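Local atomic coordinates of uncharacterized protein (Bacteroides vulgatus, PDB entry 4FMR), a protein that is of unknown function but probably binds DNA, joining a DNA-binding domain of the IHF-like class to a C-terminal domain with an immunoglobulin-like fold. Residues B[210-215]-B[232-237]; B[131-136]-B[154-159]. All coordinates share one frame; numbering follows the deposited sequence.

In the fold
After the N-terminal DNA-binding part the chain runs into strand 132-138 of the immunoglobulin-like fold. Contact 2 comes first: strand 153-159 returns antiparallel to 132-138 and closes a loop that includes the short strand 147-149. That loop is complete before contact 1 opens, so the two follow in series and neither encloses the other. In contact 1 the last strand, 231-240, comes back antiparallel to 209-217 and closes the loop between them. Each contact belongs to a different sheet, and the sheets pack face to face: Ile133 of contact 2 lies against Leu213, Val215, Thr233 and His235 of contact 1, while Phe154 and Leu156 reach Ile237 and Leu213 respectively.

Contact 1 of 2, residues B[210-215]-B[232-237]; sequences EYMLTV and STSHTI
Ile237 has the most surface buried here, and both arms of its side chain contribute. With CG1 anti to the backbone N (chi1 -173°), CG2 takes the crowded position, 3.4 Å from O and 3.7 Å from CB of Tyr211, its partner on the neighbouring strand. The extended CG1 arm runs on until CD1 meets CD1 of Leu213 at 4.0 Å, the two chains crossing obliquely. Beta-branched isoleucine suits an extended backbone, and Leu213 adds a branched apolar side chain on the same face. These are neighbouring antiparallel strands of an immunoglobulin-like sandwich; Tyr211, Leu213 and Val215 form the hydrogen-bonded pairs. On the other face Thr236 OG1, anti to the backbone N, donates to the anti lone pair of Glu210 OE2 at 2.8 Å, reached because the glutamate bends at chi2 (79°). The same OE2 forms a salt bridge with Arg81 of the second subunit; an alanine here would remove the acceptor for Thr236 OG1 and the salt bridge, and would probably weaken the hold on that subunit. Opposite Thr236, selenomethionine Met212 bends at chi2 and chi3, so that SE lies 3.5 Å from His235 C. Further along, Thr214 OG1 meets Ser234 OG at 2.6 Å, either hydroxyl being a possible donor.

Contact 2 of 2, residues B[131-136]-B[154-159]; sequences FYIGSG and FTLFGK
A classic beta bulge interrupts this antiparallel pair of the immunoglobulin-like domain: Gly134 and Ser135 both face Phe157, and the register slips by one residue. Phe157 O takes both amides, Gly134 N at 2.8 Å in its carbonyl plane and Ser135 N from above that plane. Phe157 N answers with a bond to Ser135 O. Beyond the bulge Lys159 N bonds Tyr132 O nearly along the C=O axis, while the return bond from Tyr132 N to Lys159 O is weak.

Lys159 has the most surface buried between the segments, and its chain can be followed outward. CB stands over one face of the Tyr132 ring, offset toward the rim, in a CH-pi contact 4.3 Å from the ring centroid. CG, anti to the carbonyl carbon (chi1 -70°), lies 3.5 Å from Tyr132 OH; the bend at chi2 (-79°) then turns CD, and the rest of the chain is extended. Lys159 CE is still 4.1 Å from Tyr132 OH before NZ leads away to a long, weak ion pair with Asp12. Lysine suits the place because its methylenes can lie along an aromatic ring while its charge travels on. Tyr132 and Lys159 face each other as a bridged pair, and with Tyr132 CG in the crowded position (chi1 61°) the two side chains lie side by side.

Two glycines have no room for a CB: at Gly158 it would collide with Tyr132 O, at Gly136 with Phe154 CZ. On the face turned to the other sheet, Ile133 CG2 touches Leu156 CD2 at 3.7 Å. At the partly exposed Ser135, OG sits 3.5 Å from Phe157 CB.

Contact 1 of 2, residues B[210-215]-B[232-237]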
loop_
_atom_site.group_PDB
_atom_site.type_symbol
_atom_site.label_atom_id
_atom_site.label_comp_id
_atom_site.label_asym_id
_atom_site.label_seq_id
_atom_site.Cartn_x
_atom_site.Cartn_y
_atom_site.Cartn_z
ATOM N N GLU B 210 -0.771 15.328 5.117
ATOM C CA GLU B 210 0.593 15.339 5.567
ATOM C C GLU B 210 0.772 16.396 6.683
ATOM O O GLU B 210 0.117 17.449 6.693
ATOM C CB GLU B 210 1.538 15.597 4.388
ATOM C CG GLU B 210 2.916 14.963 4.604
ATOM C CD GLU B 210 3.080 13.474 4.353
ATOM O OE1 GLU B 210 2.185 12.860 3.729
ATOM O OE2 GLU B 210 4.137 12.926 4.745
ATOM N N TYR B 211 1.609 16.048 7.664
ATOM C CA TYR B 211 2.005 16.868 8.804
ATOM C C TYR B 211 3.485 16.716 9.050
ATOM O O TYR B 211 4.061 15.673 8.713
ATOM C CB TYR B 211 1.245 16.484 10.104
ATOM C CG TYR B 211 -0.239 16.779 10.122
ATOM C CD1 TYR B 211 -1.140 15.988 9.402
ATOM C CD2 TYR B 211 -0.758 17.792 10.919
ATOM C CE1 TYR B 211 -2.503 16.268 9.396
ATOM C CE2 TYR B 211 -2.128 18.062 10.944
ATOM C CZ TYR B 211 -2.993 17.295 10.180
ATOM O OH TYR B 211 -4.332 17.548 10.204
HETATM N N MSE B 212 4.096 17.735 9.666
HETATM C CA MSE B 212 5.456 17.650 10.151
HETATM C C MSE B 212 5.344 17.334 11.642
HETATM O O MSE B 212 4.732 18.110 12.382
HETATM C CB MSE B 212 6.276 18.920 9.858
HETATM C CG MSE B 212 7.766 18.780 10.250
HETATM SE SE MSE B 212 8.669 17.315 9.280
HETATM C CE MSE B 212 8.350 17.805 7.431
ATOM N N LEU B 213 5.798 16.133 12.046
ATOM C CA LEU B 213 5.805 15.697 13.432
ATOM C C LEU B 213 7.144 16.130 14.069
ATOM O O LEU B 213 8.210 15.834 13.535
ATOM C CB LEU B 213 5.567 14.168 13.574
ATOM C CG LEU B 213 5.412 13.644 15.027
ATOM C CD1 LEU B 213 4.471 12.445 15.094
ATOM C CD2 LEU B 213 6.760 13.262 15.643
ATOM N N THR B 214 7.075 16.805 15.218
ATOM C CA THR B 214 8.271 17.282 15.910
ATOM C C THR B 214 8.253 16.842 17.365
ATOM O O THR B 214 7.219 16.900 18.024
ATOM C CB THR B 214 8.368 18.816 15.774
ATOM O OG1 THR B 214 8.402 19.128 14.373
ATOM C CG2 THR B 214 9.603 19.420 16.481
ATOM N N VAL B 215 9.422 16.350 17.832
ATOM C CA VAL B 215 9.730 15.950 19.203
ATOM C C VAL B 215 10.638 17.032 19.763
ATOM O O VAL B 215 11.743 17.199 19.256
ATOM C CB VAL B 215 10.367 14.524 19.319
ATOM C CG1 VAL B 215 10.875 14.260 20.744
ATOM C CG2 VAL B 215 9.393 13.425 18.882
ATOM N N SER B 232 14.943 19.978 19.080
ATOM C CA SER B 232 13.877 19.413 18.265
ATOM C C SER B 232 14.389 18.574 17.147
ATOM O O SER B 232 15.414 18.895 16.544
ATOM C CB SER B 232 13.034 20.533 17.655
ATOM O OG SER B 232 12.363 21.242 18.680
ATOM N N THR B 233 13.638 17.509 16.847
ATOM C CA THR B 233 13.888 16.611 15.737
ATOM C C THR B 233 12.508 16.326 15.138
ATOM O O THR B 233 11.490 16.294 15.847
ATOM C CB THR B 233 14.721 15.384 16.136
ATOM O OG1 THR B 233 15.157 14.778 14.922
ATOM C CG2 THR B 233 13.949 14.359 17.007
ATOM N N SER B 234 12.475 16.177 13.818
ATOM C CA SER B 234 11.239 16.038 13.074
ATOM C C SER B 234 11.251 14.887 12.102
ATOM O O SER B 234 12.305 14.350 11.758
ATOM C CB SER B 234 10.986 17.322 12.284
ATOM O OG SER B 234 10.619 18.394 13.135
ATOM N N HIS B 235 10.050 14.539 11.634
ATOM C CA HIS B 235 9.792 13.557 10.604
ATOM C C HIS B 235 8.433 13.859 10.011
ATOM O O HIS B 235 7.512 14.204 10.747
ATOM C CB HIS B 235 9.870 12.098 11.113
ATOM C CG HIS B 235 10.067 11.124 9.993
ATOM N ND1 HIS B 235 9.037 10.803 9.122
ATOM C CD2 HIS B 235 11.193 10.502 9.578
ATOM C CE1 HIS B 235 9.563 9.996 8.217
ATOM N NE2 HIS B 235 10.845 9.760 8.468
ATOM N N THR B 236 8.292 13.708 8.691
ATOM C CA THR B 236 7.014 13.919 8.027
ATOM C C THR B 236 6.071 12.735 8.363
ATOM O O THR B 236 6.537 11.626 8.655
ATOM C CB THR B 236 7.220 14.109 6.525
ATOM O OG1 THR B 236 6.022 14.665 5.976
ATOM C CG2 THR B 236 7.611 12.808 5.808
ATOM N N ILE B 237 4.759 12.981 8.347
ATOM C CA ILE B 237 3.790 11.941 8.701
ATOM C C ILE B 237 2.504 12.175 7.918
ATOM O O ILE B 237 2.027 13.306 7.816
ATOM C CB ILE B 237 3.516 11.890 10.270
ATOM C CG1 ILE B 237 2.632 10.677 10.698
ATOM C CG2 ILE B 237 2.920 13.201 10.794
ATOM C CD1 ILE B 237 2.585 10.363 12.283
#

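Contact 2 of 2, residues B[131-136]-B[154-159]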
loop_
_atom_site.group_PDB
_atom_site.type_symbol
_atom_site.label_atom_id
_atom_site.label_comp_id
_atom_site.label_asym_id
_atom_site.label_seq_id
_atom_site.Cartn_x
_atom_site.Cartn_y
_atom_site.Cartn_z
ATOM N N PHE B 131 20.222 12.218 17.920
ATOM C CA PHE B 131 18.898 12.713 18.283
ATOM C C PHE B 131 18.093 12.858 17.011
ATOM O O PHE B 131 18.214 13.857 16.288
ATOM C CB PHE B 131 18.968 14.031 19.068
ATOM C CG PHE B 131 17.633 14.681 19.358
ATOM C CD1 PHE B 131 16.642 13.995 20.053
ATOM C CD2 PHE B 131 17.398 16.006 19.013
ATOM C CE1 PHE B 131 15.417 14.609 20.351
ATOM C CE2 PHE B 131 16.185 16.625 19.333
ATOM C CZ PHE B 131 15.206 15.926 20.006
ATOM N N TYR B 132 17.293 11.826 16.719
ATOM C CA TYR B 132 16.505 11.746 15.506
ATOM C C TYR B 132 15.414 10.696 15.628
ATOM O O TYR B 132 15.471 9.830 16.505
ATOM C CB TYR B 132 17.424 11.408 14.296
ATOM C CG TYR B 132 18.141 10.077 14.420
ATOM C CD1 TYR B 132 17.509 8.887 14.071
ATOM C CD2 TYR B 132 19.452 10.008 14.884
ATOM C CE1 TYR B 132 18.153 7.658 14.211
ATOM C CE2 TYR B 132 20.107 8.786 15.021
ATOM C CZ TYR B 132 19.464 7.616 14.653
ATOM O OH TYR B 132 20.114 6.407 14.773
ATOM N N ILE B 133 14.453 10.777 14.704
ATOM C CA ILE B 133 13.363 9.844 14.490
ATOM C C ILE B 133 13.814 8.939 13.337
ATOM O O ILE B 133 14.003 9.433 12.223
ATOM C CB ILE B 133 12.020 10.591 14.206
ATOM C CG1 ILE B 133 11.615 11.527 15.380
ATOM C CG2 ILE B 133 10.925 9.584 13.857
ATOM C CD1 ILE B 133 10.494 12.588 15.090
ATOM N N GLY B 134 14.050 7.659 13.637
ATOM C CA GLY B 134 14.522 6.658 12.682
ATOM C C GLY B 134 13.419 6.018 11.869
ATOM O O GLY B 134 13.478 5.981 10.634
ATOM N N SER B 135 12.407 5.488 12.572
ATOM C CA SER B 135 11.245 4.833 11.977
ATOM C C SER B 135 9.994 5.067 12.816
ATOM O O SER B 135 10.050 5.682 13.886
ATOM C CB SER B 135 11.509 3.341 11.807
ATOM O OG SER B 135 12.270 2.834 12.884
ATOM N N GLY B 136 8.872 4.597 12.299
ATOM C CA GLY B 136 7.571 4.734 12.924
ATOM C C GLY B 136 6.671 3.549 12.661
ATOM O O GLY B 136 6.892 2.802 11.706
ATOM N N PHE B 154 0.439 5.613 17.656
ATOM C CA PHE B 154 1.559 5.670 16.752
ATOM C C PHE B 154 2.838 5.491 17.554
ATOM O O PHE B 154 2.947 6.036 18.657
ATOM C CB PHE B 154 1.553 7.002 15.969
ATOM C CG PHE B 154 2.493 6.953 14.793
ATOM C CD1 PHE B 154 2.114 6.331 13.606
ATOM C CD2 PHE B 154 3.790 7.467 14.892
ATOM C CE1 PHE B 154 3.006 6.237 12.536
ATOM C CE2 PHE B 154 4.684 7.365 13.814
ATOM C CZ PHE B 154 4.286 6.749 12.649
ATOM N N THR B 155 3.790 4.694 17.018
ATOM C CA THR B 155 5.089 4.475 17.667
ATOM C C THR B 155 6.217 5.110 16.841
ATOM O O THR B 155 6.344 4.849 15.656
ATOM C CB THR B 155 5.377 2.972 17.910
ATOM O OG1 THR B 155 4.317 2.405 18.673
ATOM C CG2 THR B 155 6.676 2.749 18.650
ATOM N N LEU B 156 7.077 5.861 17.508
ATOM C CA LEU B 156 8.270 6.479 16.942
ATOM C C LEU B 156 9.511 5.788 17.474
ATOM O O LEU B 156 9.677 5.695 18.688
ATOM C CB LEU B 156 8.323 7.979 17.295
ATOM C CG LEU B 156 7.223 8.838 16.731
ATOM C CD1 LEU B 156 6.940 10.013 17.638
ATOM C CD2 LEU B 156 7.540 9.248 15.325
ATOM N N PHE B 157 10.386 5.299 16.579
ATOM C CA PHE B 157 11.645 4.681 16.985
ATOM C C PHE B 157 12.783 5.635 16.665
ATOM O O PHE B 157 12.730 6.324 15.652
ATOM C CB PHE B 157 11.837 3.317 16.295
ATOM C CG PHE B 157 10.708 2.340 16.541
ATOM C CD1 PHE B 157 10.715 1.512 17.661
ATOM C CD2 PHE B 157 9.655 2.229 15.639
ATOM C CE1 PHE B 157 9.696 0.577 17.865
ATOM C CE2 PHE B 157 8.632 1.309 15.849
ATOM C CZ PHE B 157 8.660 0.484 16.955
ATOM N N GLY B 158 13.788 5.702 17.523
ATOM C CA GLY B 158 14.909 6.586 17.249
ATOM C C GLY B 158 15.964 6.619 18.322
ATOM O O GLY B 158 16.254 5.592 18.952
ATOM N N LYS B 159 16.573 7.812 18.500
ATOM C CA LYS B 159 17.643 8.057 19.462
ATOM C C LYS B 159 17.343 9.273 20.303
ATOM O O LYS B 159 17.043 10.345 19.762
ATOM C CB LYS B 159 19.015 8.230 18.768
ATOM C CG LYS B 159 19.591 6.957 18.145
ATOM C CD LYS B 159 20.235 6.007 19.139
ATOM C CE LYS B 159 20.735 4.768 18.435
ATOM N NZ LYS B 159 21.495 3.877 19.349
#